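Local coordinates for putative hemin transport system, substrate-binding protein (Burkholderia cenocepacia J2315, PDB 5GIZ) that binds heme in the periplasm and, as the substrate-binding component of a hemin transport system, probably passes it on to the membrane importer, at residues A[68-73]-A[88-93]; A[73-78]-A[95-100]; A[142-147]-A[265-270]; A[206-211]-A[239-244]. One frame throughout, in Å; residues are numbered along the deposited sequence. Where two conformers were deposited one is given.

Interaction 1: residues A[68-73]-A[88-93]; sequences DLVLAS and AGVTVT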
loop_
_atom_site.group_PDB
_atom_site.type_symbol
_atom_site.label_atom_id
_atom_site.label_comp_id
_atom_site.label_asym_id
_atom_site.label_seq_id
_atom_site.Cartn_x
_atom_site.Cartn_y
_atom_site.Cartn_z
ATOM N N ASP A 68 19.175 15.696 5.753
ATOM C CA ASP A 68 19.010 16.954 5.047
ATOM C C ASP A 68 17.593 17.122 4.505
ATOM O O ASP A 68 17.131 18.250 4.262
ATOM C CB ASP A 68 19.967 17.012 3.853
ATOM C CG ASP A 68 21.396 16.969 4.272
ATOM O OD1 ASP A 68 21.789 17.722 5.243
ATOM O OD2 ASP A 68 22.175 16.131 3.769
ATOM N N LEU A 69 16.916 15.987 4.287
ATOM C CA LEU A 69 15.576 16.000 3.692
ATOM C C LEU A 69 14.797 14.799 4.171
ATOM O O LEU A 69 15.356 13.738 4.276
ATOM C CB LEU A 69 15.744 15.953 2.184
ATOM C CG LEU A 69 14.504 15.792 1.305
ATOM C CD1 LEU A 69 13.561 16.972 1.456
ATOM C CD2 LEU A 69 14.904 15.600 -0.156
ATOM N N VAL A 70 13.502 14.978 4.413
ATOM C CA VAL A 70 12.569 13.933 4.729
ATOM C C VAL A 70 11.464 13.964 3.663
ATOM O O VAL A 70 10.846 14.998 3.450
ATOM C CB VAL A 70 11.935 14.112 6.137
ATOM C CG1 VAL A 70 10.829 13.103 6.365
ATOM C CG2 VAL A 70 12.984 14.088 7.240
ATOM N N LEU A 71 11.229 12.842 3.019
ATOM C CA LEU A 71 10.101 12.635 2.158
ATOM C C LEU A 71 9.070 11.891 2.952
ATOM O O LEU A 71 9.331 10.783 3.415
ATOM C CB LEU A 71 10.499 11.814 0.935
ATOM C CG LEU A 71 11.726 12.340 0.167
ATOM C CD1 LEU A 71 12.097 11.309 -0.930
ATOM C CD2 LEU A 71 11.493 13.715 -0.342
ATOM N N ALA A 72 7.908 12.512 3.138
ATOM C CA ALA A 72 6.913 11.990 4.042
ATOM C C ALA A 72 5.590 11.727 3.399
ATOM O O ALA A 72 5.038 12.581 2.673
ATOM C CB ALA A 72 6.709 12.962 5.206
ATOM N N SER A 73 5.062 10.555 3.675
ATOM C CA SER A 73 3.757 10.194 3.143
ATOM C C SER A 73 2.718 10.999 3.898
ATOM O O SER A 73 2.966 11.548 4.999
ATOM C CB SER A 73 3.526 8.714 3.343
ATOM O OG SER A 73 3.403 8.504 4.712
ATOM N N ALA A 88 13.856 21.746 13.730
ATOM C CA ALA A 88 15.317 21.551 13.776
ATOM C C ALA A 88 15.977 21.985 12.461
ATOM O O ALA A 88 17.196 21.837 12.277
ATOM C CB ALA A 88 15.647 20.089 14.050
ATOM N N GLY A 89 15.181 22.470 11.531
ATOM C CA GLY A 89 15.682 23.007 10.275
ATOM C C GLY A 89 15.725 22.035 9.128
ATOM O O GLY A 89 16.233 22.349 8.056
ATOM N N VAL A 90 15.109 20.867 9.321
ATOM C CA VAL A 90 15.088 19.836 8.279
ATOM C C VAL A 90 13.890 20.100 7.369
ATOM O O VAL A 90 12.786 20.333 7.845
ATOM C CB VAL A 90 14.998 18.438 8.927
ATOM C CG1 VAL A 90 14.956 17.351 7.864
ATOM C CG2 VAL A 90 16.170 18.206 9.858
ATOM N N THR A 91 14.127 20.032 6.073
ATOM C CA THR A 91 13.089 20.123 5.064
ATOM C C THR A 91 12.267 18.839 5.071
ATOM O O THR A 91 12.800 17.735 4.981
ATOM C CB THR A 91 13.680 20.342 3.647
ATOM O OG1 THR A 91 14.403 21.600 3.665
ATOM C CG2 THR A 91 12.573 20.371 2.533
ATOM N N VAL A 92 10.954 18.987 5.131
ATOM C CA VAL A 92 10.067 17.864 5.115
ATOM C C VAL A 92 9.107 18.125 3.954
ATOM O O VAL A 92 8.387 19.170 3.932
ATOM C CB VAL A 92 9.272 17.717 6.417
ATOM C CG1 VAL A 92 8.253 16.612 6.292
ATOM C CG2 VAL A 92 10.169 17.507 7.627
ATOM N N THR A 93 9.114 17.258 2.959
ATOM C CA THR A 93 8.243 17.378 1.799
ATOM C C THR A 93 7.233 16.265 1.905
ATOM O O THR A 93 7.564 15.080 1.950
ATOM C CB THR A 93 9.083 17.331 0.530
ATOM O OG1 THR A 93 10.038 18.430 0.588
ATOM C CG2 THR A 93 8.240 17.401 -0.725
HETATM O O HOH W 1 16.960 20.381 5.378
#
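Strands 69-72 and 91-94, joined through helix 79-87, form a beta-alpha-beta crossover at one edge of the four-stranded parallel sheet of a periplasmic binding protein domain. The axes of segments 69-72 and 91-93 run 20° from parallel. Three backbone hydrogen bonds zip them together: V70 N donates to T91 O, T93 N to V70 O, and A72 N to T93 O. The bond from T93 N is almost straight, 169° at the hydrogen over 2.9 Å to V70 O, and arrives nearly along the C=O axis. The carbonyls are gripped a second time by CA-H groups, as where V92 CA lies 3.4 Å from V70 O.

Apolar contacts divide between the two faces. On the face of V70, A72 and V92, V70 CG2, placed beside its own backbone N, meets V90 CG1 at 3.9 Å with the two side chains crossing at about a right angle, while A72 CB touches V92 CG1. L62 and L63 of helix 59-64 and V85 of helix 79-87 pack on this side. On the other face L69, its CG anti to the backbone N (chi1 173°), brings CD1 to 3.7 Å from T91 CG2.

Ahead of the ladder the strands part, and water takes over the pairing. It accepts from T91 N at 2.9 Å, and donates to D68 O and, weakly, to G89 O, the glycine of the Schellman motif ending helix 79-87.

Interaction 2: residues A[73-78]-A[95-100]; sequences SAEAGP and FDERHD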
loop_
_atom_site.group_PDB
_atom_site.type_symbol
_atom_site.label_atom_id
_atom_site.label_comp_id
_atom_site.label_asym_id
_atom_site.label_seq_id
_atom_site.Cartn_x
_atom_site.Cartn_y
_atom_site.Cartn_z
ATOM N N SER A 73 5.062 10.555 3.675
ATOM C CA SER A 73 3.757 10.194 3.143
ATOM C C SER A 73 2.718 10.999 3.898
ATOM O O SER A 73 2.966 11.548 4.999
ATOM C CB SER A 73 3.526 8.714 3.343
ATOM O OG SER A 73 3.403 8.504 4.712
ATOM N N ALA A 74 1.512 10.936 3.347
ATOM C CA ALA A 74 0.345 11.572 3.949
ATOM C C ALA A 74 0.092 11.063 5.370
ATOM O O ALA A 74 -0.405 11.787 6.205
ATOM C CB ALA A 74 -0.877 11.314 3.056
ATOM N N GLU A 75 0.467 9.824 5.629
ATOM C CA GLU A 75 0.217 9.146 6.901
ATOM C C GLU A 75 1.270 9.445 8.005
ATOM O O GLU A 75 1.071 9.147 9.203
ATOM C CB GLU A 75 0.089 7.640 6.598
ATOM C CG GLU A 75 -1.064 7.297 5.623
ATOM C CD GLU A 75 -0.688 7.114 4.130
ATOM O OE1 GLU A 75 0.395 7.512 3.670
ATOM O OE2 GLU A 75 -1.517 6.559 3.368
ATOM N N ALA A 76 2.391 10.067 7.632
ATOM C CA ALA A 76 3.489 10.325 8.581
ATOM C C ALA A 76 3.074 11.230 9.754
ATOM O O ALA A 76 2.458 12.246 9.546
ATOM C CB ALA A 76 4.659 10.944 7.835
ATOM N N GLY A 77 3.408 10.830 10.969
ATOM C CA GLY A 77 3.033 11.547 12.173
ATOM C C GLY A 77 3.644 10.965 13.425
ATOM O O GLY A 77 4.485 10.078 13.350
ATOM N N PRO A 78 3.250 11.463 14.609
ATOM C CA PRO A 78 2.140 12.388 14.778
ATOM C C PRO A 78 2.551 13.800 14.443
ATOM O O PRO A 78 3.727 14.079 14.235
ATOM C CB PRO A 78 1.817 12.254 16.274
ATOM C CG PRO A 78 3.103 11.957 16.901
ATOM C CD PRO A 78 3.841 11.080 15.903
ATOM N N PHE A 95 3.701 14.201 0.720
ATOM C CA PHE A 95 3.023 13.722 -0.484
ATOM C C PHE A 95 1.561 13.449 -0.176
ATOM O O PHE A 95 1.192 13.182 0.961
ATOM C CB PHE A 95 3.788 12.472 -1.014
ATOM C CG PHE A 95 5.141 12.825 -1.538
ATOM C CD1 PHE A 95 6.215 12.994 -0.681
ATOM C CD2 PHE A 95 5.355 13.053 -2.887
ATOM C CE1 PHE A 95 7.474 13.413 -1.119
ATOM C CE2 PHE A 95 6.600 13.483 -3.333
ATOM C CZ PHE A 95 7.677 13.640 -2.461
ATOM N N ASP A 96 0.718 13.467 -1.197
ATOM C CA ASP A 96 -0.686 13.116 -0.978
ATOM C C ASP A 96 -0.880 11.649 -1.307
ATOM O O ASP A 96 -0.007 11.011 -1.882
ATOM C CB ASP A 96 -1.639 13.956 -1.825
ATOM C CG ASP A 96 -1.565 15.421 -1.510
ATOM O OD1 ASP A 96 -1.802 15.832 -0.337
ATOM O OD2 ASP A 96 -1.273 16.165 -2.467
ATOM N N GLU A 97 -2.013 11.131 -0.875
ATOM C CA GLU A 97 -2.432 9.773 -1.134
ATOM C C GLU A 97 -3.914 9.820 -1.518
ATOM O O GLU A 97 -4.768 10.199 -0.688
ATOM C CB GLU A 97 -2.263 8.886 0.082
ATOM C CG GLU A 97 -2.760 7.495 -0.233
ATOM C CD GLU A 97 -1.974 6.857 -1.371
ATOM O OE1 GLU A 97 -0.848 6.388 -1.054
ATOM O OE2 GLU A 97 -2.458 6.782 -2.526
ATOM N N ARG A 98 -4.195 9.479 -2.767
ATOM C CA ARG A 98 -5.564 9.421 -3.232
ATOM C C ARG A 98 -6.014 8.031 -3.697
ATOM O O ARG A 98 -7.130 7.836 -4.210
ATOM C CB ARG A 98 -5.702 10.403 -4.344
ATOM C CG ARG A 98 -5.039 11.735 -3.962
ATOM C CD ARG A 98 -5.730 12.833 -4.618
ATOM N NE ARG A 98 -5.168 14.151 -4.280
ATOM C CZ ARG A 98 -5.789 15.097 -3.600
ATOM N NH1 ARG A 98 -7.023 14.941 -3.145
ATOM N NH2 ARG A 98 -5.173 16.249 -3.426
ATOM N N HIS A 99 -5.151 7.063 -3.494
ATOM C CA HIS A 99 -5.490 5.671 -3.879
ATOM C C HIS A 99 -5.924 5.504 -5.311
ATOM O O HIS A 99 -6.901 4.846 -5.608
ATOM C CB HIS A 99 -6.575 5.102 -2.966
ATOM C CG HIS A 99 -6.214 5.149 -1.530
ATOM N ND1 HIS A 99 -7.049 5.669 -0.568
ATOM C CD2 HIS A 99 -5.096 4.747 -0.888
ATOM C CE1 HIS A 99 -6.449 5.599 0.600
ATOM N NE2 HIS A 99 -5.265 5.046 0.436
ATOM N N ASP A 100 -5.175 6.107 -6.203
ATOM C CA ASP A 100 -5.354 5.903 -7.601
ATOM C C ASP A 100 -4.019 5.982 -8.344
ATOM O O ASP A 100 -2.955 6.324 -7.785
ATOM C CB ASP A 100 -6.466 6.841 -8.167
ATOM C CG ASP A 100 -6.122 8.325 -8.203
ATOM O OD1 ASP A 100 -4.951 8.723 -8.082
ATOM O OD2 ASP A 100 -7.111 9.096 -8.335
HETATM O O HOH W 2 1.735 10.031 0.296
HETATM O O HOH W 3 0.841 7.545 0.800
#
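E75 and E97 cross obliquely, their carboxylate planes turned 49° apart, so that neither carboxylate lies flat on the other. The E75 chain, with CG beside the backbone N and a bend at chi2 (97°), carries OE2 alongside the aliphatic part of E97, 3.9 Å from E97 CG. Their carboxylate oxygens come no closer than 4.5 Å, between E75 OE2 and E97 OE1. A water bridges them by donating to each, at 2.9 Å to E75 OE1 and 2.8 Å to E97 OE1, which would ease the repulsion of like charges; the salt bridge from E97 OE1 to K107 probably compensates further. E97, with CG anti to its backbone N and a bend at chi2, turns OE2 the other way, where the anti lone pair accepts H99 N at 2.9 Å.

The two loops follow neighbouring parallel strands at their C-terminal ends, where binding sites of alpha/beta sheets commonly lie: S73 and E75 approach Q54 and R55, which bind heme in another structure of this protein, though none is bound here. A type I turn from S73 to A76, closed by A76 N to S73 O, points A74 CB at the other loop. A74 CB lies 3.5 Å from F95 O and 4.1 Å from E97 CB. No direct hydrogen bond joins the loops; a second water accepts from A74 N at 3.2 Å and donates weakly to D96 O.

Interaction 3: residues A[142-147]-A[265-270]; sequences RVPGGA and RLSDAL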
loop_
_atom_site.group_PDB
_atom_site.type_symbol
_atom_site.label_atom_id
_atom_site.label_comp_id
_atom_site.label_asym_id
_atom_site.label_seq_id
_atom_site.Cartn_x
_atom_site.Cartn_y
_atom_site.Cartn_z
ATOM N N ARG A 142 -10.427 -10.471 -19.179
ATOM C CA ARG A 142 -11.378 -11.359 -18.581
ATOM C C ARG A 142 -11.677 -10.987 -17.126
ATOM O O ARG A 142 -10.771 -10.834 -16.300
ATOM C CB ARG A 142 -10.836 -12.774 -18.676
ATOM C CG ARG A 142 -11.873 -13.841 -18.563
ATOM C CD ARG A 142 -11.241 -15.214 -18.736
ATOM N NE ARG A 142 -10.625 -15.417 -20.060
ATOM C CZ ARG A 142 -11.231 -15.936 -21.126
ATOM N NH1 ARG A 142 -12.508 -16.320 -21.084
ATOM N NH2 ARG A 142 -10.547 -16.075 -22.254
ATOM N N VAL A 143 -12.962 -10.902 -16.831
ATOM C CA VAL A 143 -13.419 -10.620 -15.473
ATOM C C VAL A 143 -13.174 -11.870 -14.640
ATOM O O VAL A 143 -13.499 -12.980 -15.063
ATOM C CB VAL A 143 -14.931 -10.308 -15.479
ATOM C CG1 VAL A 143 -15.442 -9.965 -14.100
ATOM C CG2 VAL A 143 -15.243 -9.170 -16.461
ATOM N N PRO A 144 -12.588 -11.725 -13.451
ATOM C CA PRO A 144 -12.458 -12.886 -12.543
ATOM C C PRO A 144 -13.820 -13.564 -12.346
ATOM O O PRO A 144 -14.789 -12.893 -11.958
ATOM C CB PRO A 144 -11.929 -12.271 -11.255
ATOM C CG PRO A 144 -11.135 -11.068 -11.756
ATOM C CD PRO A 144 -12.012 -10.518 -12.856
ATOM N N GLY A 145 -13.878 -14.876 -12.590
ATOM C CA GLY A 145 -15.135 -15.597 -12.538
ATOM C C GLY A 145 -15.925 -15.679 -13.812
ATOM O O GLY A 145 -16.902 -16.439 -13.887
ATOM N N GLY A 146 -15.534 -14.873 -14.785
ATOM C CA GLY A 146 -16.076 -14.930 -16.147
ATOM C C GLY A 146 -17.442 -14.347 -16.365
ATOM O O GLY A 146 -18.063 -14.601 -17.418
ATOM N N ALA A 147 -17.953 -13.589 -15.421
ATOM C CA ALA A 147 -19.300 -13.027 -15.516
ATOM C C ALA A 147 -19.223 -11.563 -15.108
ATOM O O ALA A 147 -18.419 -10.834 -15.659
ATOM C CB ALA A 147 -20.261 -13.790 -14.631
ATOM N N ARG A 265 -4.925 -13.749 -8.973
ATOM C CA ARG A 265 -5.348 -14.500 -7.792
ATOM C C ARG A 265 -6.855 -14.629 -7.626
ATOM O O ARG A 265 -7.420 -15.698 -7.301
ATOM C CB ARG A 265 -4.686 -14.006 -6.498
ATOM C CG ARG A 265 -3.148 -14.126 -6.547
ATOM C CD ARG A 265 -2.502 -13.864 -5.190
ATOM N NE ARG A 265 -1.083 -13.983 -5.377
ATOM C CZ ARG A 265 -0.188 -14.166 -4.417
ATOM N NH1 ARG A 265 -0.533 -14.244 -3.134
ATOM N NH2 ARG A 265 1.038 -14.317 -4.763
ATOM N N LEU A 266 -7.539 -13.553 -7.954
ATOM C CA LEU A 266 -9.000 -13.585 -7.873
ATOM C C LEU A 266 -9.521 -14.511 -8.987
ATOM O O LEU A 266 -10.489 -15.266 -8.765
ATOM C CB LEU A 266 -9.576 -12.194 -8.080
ATOM C CG LEU A 266 -9.355 -11.186 -6.964
ATOM C CD1 LEU A 266 -9.982 -9.873 -7.339
ATOM C CD2 LEU A 266 -9.999 -11.602 -5.657
ATOM N N SER A 267 -8.894 -14.452 -10.155
ATOM C CA SER A 267 -9.283 -15.264 -11.300
ATOM C C SER A 267 -9.089 -16.761 -11.034
ATOM O O SER A 267 -9.949 -17.612 -11.382
ATOM C CB SER A 267 -8.553 -14.849 -12.566
ATOM O OG SER A 267 -8.915 -13.518 -12.885
ATOM N N ASP A 268 -7.952 -17.111 -10.414
ATOM C CA ASP A 268 -7.716 -18.490 -10.031
ATOM C C ASP A 268 -8.765 -18.905 -9.008
ATOM O O ASP A 268 -9.342 -20.019 -9.071
ATOM C CB ASP A 268 -6.313 -18.611 -9.405
ATOM C CG ASP A 268 -5.151 -18.654 -10.422
ATOM O OD1 ASP A 268 -5.365 -18.698 -11.644
ATOM O OD2 ASP A 268 -3.997 -18.669 -9.929
ATOM N N ALA A 269 -9.017 -18.031 -8.026
ATOM C CA ALA A 269 -9.938 -18.361 -6.970
ATOM C C ALA A 269 -11.359 -18.619 -7.477
ATOM O O ALA A 269 -12.054 -19.455 -6.900
ATOM C CB ALA A 269 -9.994 -17.289 -5.920
ATOM N N LEU A 270 -11.722 -17.928 -8.545
ATOM C CA LEU A 270 -13.034 -18.060 -9.155
ATOM C C LEU A 270 -13.032 -18.850 -10.461
ATOM O O LEU A 270 -13.851 -18.632 -11.363
ATOM C CB LEU A 270 -13.603 -16.671 -9.398
ATOM C CG LEU A 270 -13.913 -15.885 -8.113
ATOM C CD1 LEU A 270 -14.039 -14.378 -8.370
ATOM C CD2 LEU A 270 -15.194 -16.438 -7.484
HETATM O O HOH W 4 -9.612 -13.614 -15.465
HETATM O O HOH W 5 -11.855 -16.776 -13.221
#
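R142 takes part through its backbone: R142 O receives a proton from a water that also donates to S267 OG, at 3.1 Å and 2.7 Å respectively. Both oxygens have a further partner in H263 one turn earlier in the helix, R142 O accepting from its NE2 and S267 OG bonding to its carbonyl. The S267 hydroxyl, anti to its carbonyl carbon (chi1 -63°), is therefore held at the helix flank by hydrogen bonds on two sides.

V143 opens a type II beta turn that ends at G146, whose N donates to V143 O. The residue that meets the helix is P144. Its CB and CG lie against L266 and S267, with P144 CG 3.5 Å from S267 OG and P144 CB 4.0 Å from L266 CB. The P144 and L266 side chains cross obliquely. L270, just past the helix end and four residues after L266, brings CD1 to 4.1 Å from P144 CB. The turn belongs to the connection between helix 118-141 and strand 151-159, and here it meets the C-terminal end of helix 255-269, the last helix of the chain; P150 in the same connection also packs on P144 and L270.

G145 has a positive phi of 90°, a conformation that glycine readily adopts. Its CA sets a C-H toward L270 O at 3.5 Å, nearly straight at 165°, while its N donates to a water 2.8 Å away that lies close to S267 O.

Interaction 4: residues A[206-211]-A[239-244]; sequences VVLISD and RVVSLD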
loop_
_atom_site.group_PDB
_atom_site.type_symbol
_atom_site.label_atom_id
_atom_site.label_comp_id
_atom_site.label_asym_id
_atom_site.label_seq_id
_atom_site.Cartn_x
_atom_site.Cartn_y
_atom_site.Cartn_z
ATOM N N VAL A 206 -15.284 -13.656 -2.498
ATOM C CA VAL A 206 -13.892 -13.953 -2.119
ATOM C C VAL A 206 -13.561 -13.119 -0.913
ATOM O O VAL A 206 -14.012 -11.961 -0.810
ATOM C CB VAL A 206 -12.881 -13.544 -3.228
ATOM C CG1 VAL A 206 -11.405 -13.937 -2.917
ATOM C CG2 VAL A 206 -13.256 -14.160 -4.572
ATOM N N VAL A 207 -12.834 -13.677 0.029
ATOM C CA VAL A 207 -12.245 -12.898 1.096
ATOM C C VAL A 207 -10.777 -12.660 0.770
ATOM O O VAL A 207 -10.005 -13.594 0.576
ATOM C CB VAL A 207 -12.338 -13.622 2.437
ATOM C CG1 VAL A 207 -11.672 -12.825 3.505
ATOM C CG2 VAL A 207 -13.787 -13.955 2.797
ATOM N N LEU A 208 -10.398 -11.389 0.762
ATOM C CA LEU A 208 -9.058 -10.921 0.515
ATOM C C LEU A 208 -8.511 -10.434 1.847
ATOM O O LEU A 208 -9.186 -9.752 2.605
ATOM C CB LEU A 208 -9.096 -9.750 -0.456
ATOM C CG LEU A 208 -7.773 -9.100 -0.872
ATOM C CD1 LEU A 208 -6.894 -10.113 -1.616
ATOM C CD2 LEU A 208 -8.047 -7.864 -1.737
ATOM N N ILE A 209 -7.281 -10.796 2.108
ATOM C CA ILE A 209 -6.618 -10.453 3.375
ATOM C C ILE A 209 -5.131 -10.318 3.117
ATOM O O ILE A 209 -4.558 -10.972 2.230
ATOM C CB ILE A 209 -6.952 -11.522 4.445
ATOM C CG1 ILE A 209 -6.505 -11.087 5.837
ATOM C CG2 ILE A 209 -6.364 -12.847 4.094
ATOM C CD1 ILE A 209 -7.040 -12.015 6.903
ATOM N N SER A 210 -4.450 -9.490 3.894
ATOM C CA SER A 210 -3.012 -9.464 3.775
ATOM C C SER A 210 -2.392 -10.723 4.415
ATOM O O SER A 210 -2.990 -11.352 5.288
ATOM C CB SER A 210 -2.387 -8.212 4.370
ATOM O OG SER A 210 -2.548 -8.218 5.778
ATOM N N ASP A 211 -1.168 -11.013 3.984
ATOM C CA ASP A 211 -0.391 -12.084 4.610
ATOM C C ASP A 211 -0.334 -11.874 6.104
ATOM O O ASP A 211 -0.529 -12.855 6.879
ATOM C CB ASP A 211 1.051 -12.142 4.101
ATOM C CG ASP A 211 1.147 -12.457 2.630
ATOM O OD1 ASP A 211 0.091 -12.738 2.025
ATOM O OD2 ASP A 211 2.288 -12.408 2.090
ATOM N N ARG A 239 -13.116 -19.666 -0.240
ATOM C CA ARG A 239 -12.380 -18.848 -1.230
ATOM C C ARG A 239 -11.680 -17.636 -0.604
ATOM O O ARG A 239 -12.302 -16.660 -0.216
ATOM C CB ARG A 239 -13.351 -18.380 -2.283
ATOM C CG ARG A 239 -12.783 -18.096 -3.601
ATOM C CD ARG A 239 -13.940 -17.807 -4.548
ATOM N NE ARG A 239 -14.726 -18.923 -5.065
ATOM C CZ ARG A 239 -16.067 -18.979 -5.104
ATOM N NH1 ARG A 239 -16.850 -18.035 -4.535
ATOM N NH2 ARG A 239 -16.693 -20.006 -5.716
ATOM N N VAL A 240 -10.389 -17.812 -0.408
ATOM C CA VAL A 240 -9.518 -16.864 0.267
ATOM C C VAL A 240 -8.357 -16.537 -0.633
ATOM O O VAL A 240 -7.750 -17.458 -1.217
ATOM C CB VAL A 240 -8.987 -17.508 1.581
ATOM C CG1 VAL A 240 -8.019 -16.595 2.310
ATOM C CG2 VAL A 240 -10.151 -17.894 2.477
ATOM N N VAL A 241 -7.999 -15.246 -0.707
ATOM C CA VAL A 241 -6.787 -14.791 -1.381
ATOM C C VAL A 241 -5.976 -13.956 -0.405
ATOM O O VAL A 241 -6.514 -13.052 0.232
ATOM C CB VAL A 241 -7.112 -13.903 -2.589
ATOM C CG1 VAL A 241 -5.881 -13.234 -3.139
ATOM C CG2 VAL A 241 -7.776 -14.780 -3.655
ATOM N N SER A 242 -4.699 -14.281 -0.286
ATOM C CA SER A 242 -3.775 -13.464 0.513
ATOM C C SER A 242 -2.756 -12.794 -0.394
ATOM O O SER A 242 -2.416 -13.342 -1.447
ATOM C CB SER A 242 -3.108 -14.315 1.602
ATOM O OG SER A 242 -2.352 -15.370 1.079
ATOM N N LEU A 243 -2.264 -11.635 0.037
ATOM C CA LEU A 243 -1.137 -10.984 -0.575
ATOM C C LEU A 243 -0.431 -10.142 0.509
ATOM O O LEU A 243 -1.055 -9.659 1.446
ATOM C CB LEU A 243 -1.580 -10.157 -1.814
ATOM C CG LEU A 243 -0.471 -9.673 -2.740
ATOM C CD1 LEU A 243 0.261 -10.818 -3.404
ATOM C CD2 LEU A 243 -1.043 -8.787 -3.823
ATOM N N ASP A 244 0.841 -9.941 0.325
ATOM C CA ASP A 244 1.608 -9.067 1.212
ATOM C C ASP A 244 1.034 -7.676 1.304
ATOM O O ASP A 244 0.681 -7.111 0.275
ATOM C CB ASP A 244 3.018 -9.024 0.645
ATOM C CG ASP A 244 3.875 -8.041 1.276
ATOM O OD1 ASP A 244 4.464 -8.334 2.373
ATOM O OD2 ASP A 244 4.035 -6.968 0.721
HETATM O O HOH W 6 0.216 -14.378 -0.017
HETATM O O HOH W 7 4.348 -10.929 3.423
#
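Strands 206-210 and 240-243, their axes approaching to 4.8 Å, are parallel neighbours in the mixed sheet of the periplasmic-binding-protein fold. I209 lies near H158, seen to bind heme in another structure of this protein. The first two hydrogen bonds, V207 N to R239 O (174°) and V241 N to V207 O, are nearly straight. Packing is close on the face carrying L208 and V241: L208 has CG anti to its backbone N, which brings CD1 to 3.6 Å from V241 CG1, the two crossing obliquely. V241 CG2 turns to V206 CG1, and V206 CG2 meets the aliphatic R239 CD at 3.7 Å, at about a right angle.

From I209 N onward the bonds bend, I209 N to V241 O to 151°, although the backbones stay equally close, S210 CA 5.0 Å from L243 CA. L243 N to I209 O lengthens to 3.2 Å, and D211 N reaches L243 O at 2.9 Å from well above the carbonyl plane, with a C=O...donor angle of 121°. On the solvent side the D211 carboxylate makes no direct hydrogen bond to segment 239-244, and waters do the joining: one donates to D211 OD1 at 2.6 Å and also bonds S242 OG, another donates to both D211 OD2 and D244 OD1. The latter would soften the repulsion between the acids, D211 OD2 and D244 OD1 standing 4.6 Å apart.

S210 and D244 are N-caps, bonding G213 N and F247 N at the starts of helices 211-217 and 245-249. Helix 255-269 packs on the face of V206, L208 and V241, helix 220-225 on that of I209 and V240, and strand 151-159 flanks strand 206-210 on its other edge.

In the fold
Interactions 1 and 2 lie on one side of the chain's centre and interactions 3 and 4 on the other. Interactions 1 and 4 are both parallel strand pairings built on backbone hydrogen bonds and aliphatic side chains; interaction 4 has no exposed residue among those touching, whereas interaction 1 lies at a sheet edge. Interaction 2 continues the strands of interaction 1 beyond their ends, sharing S73, and F95 N lies 2.9 Å from A72 O; its chemistry turns to carboxylates and water. Interaction 3, a peripheral meeting of turn and helix without direct hydrogen bonds, touches interaction 4 where R265 NH1 bonds S242 O at 2.7 Å.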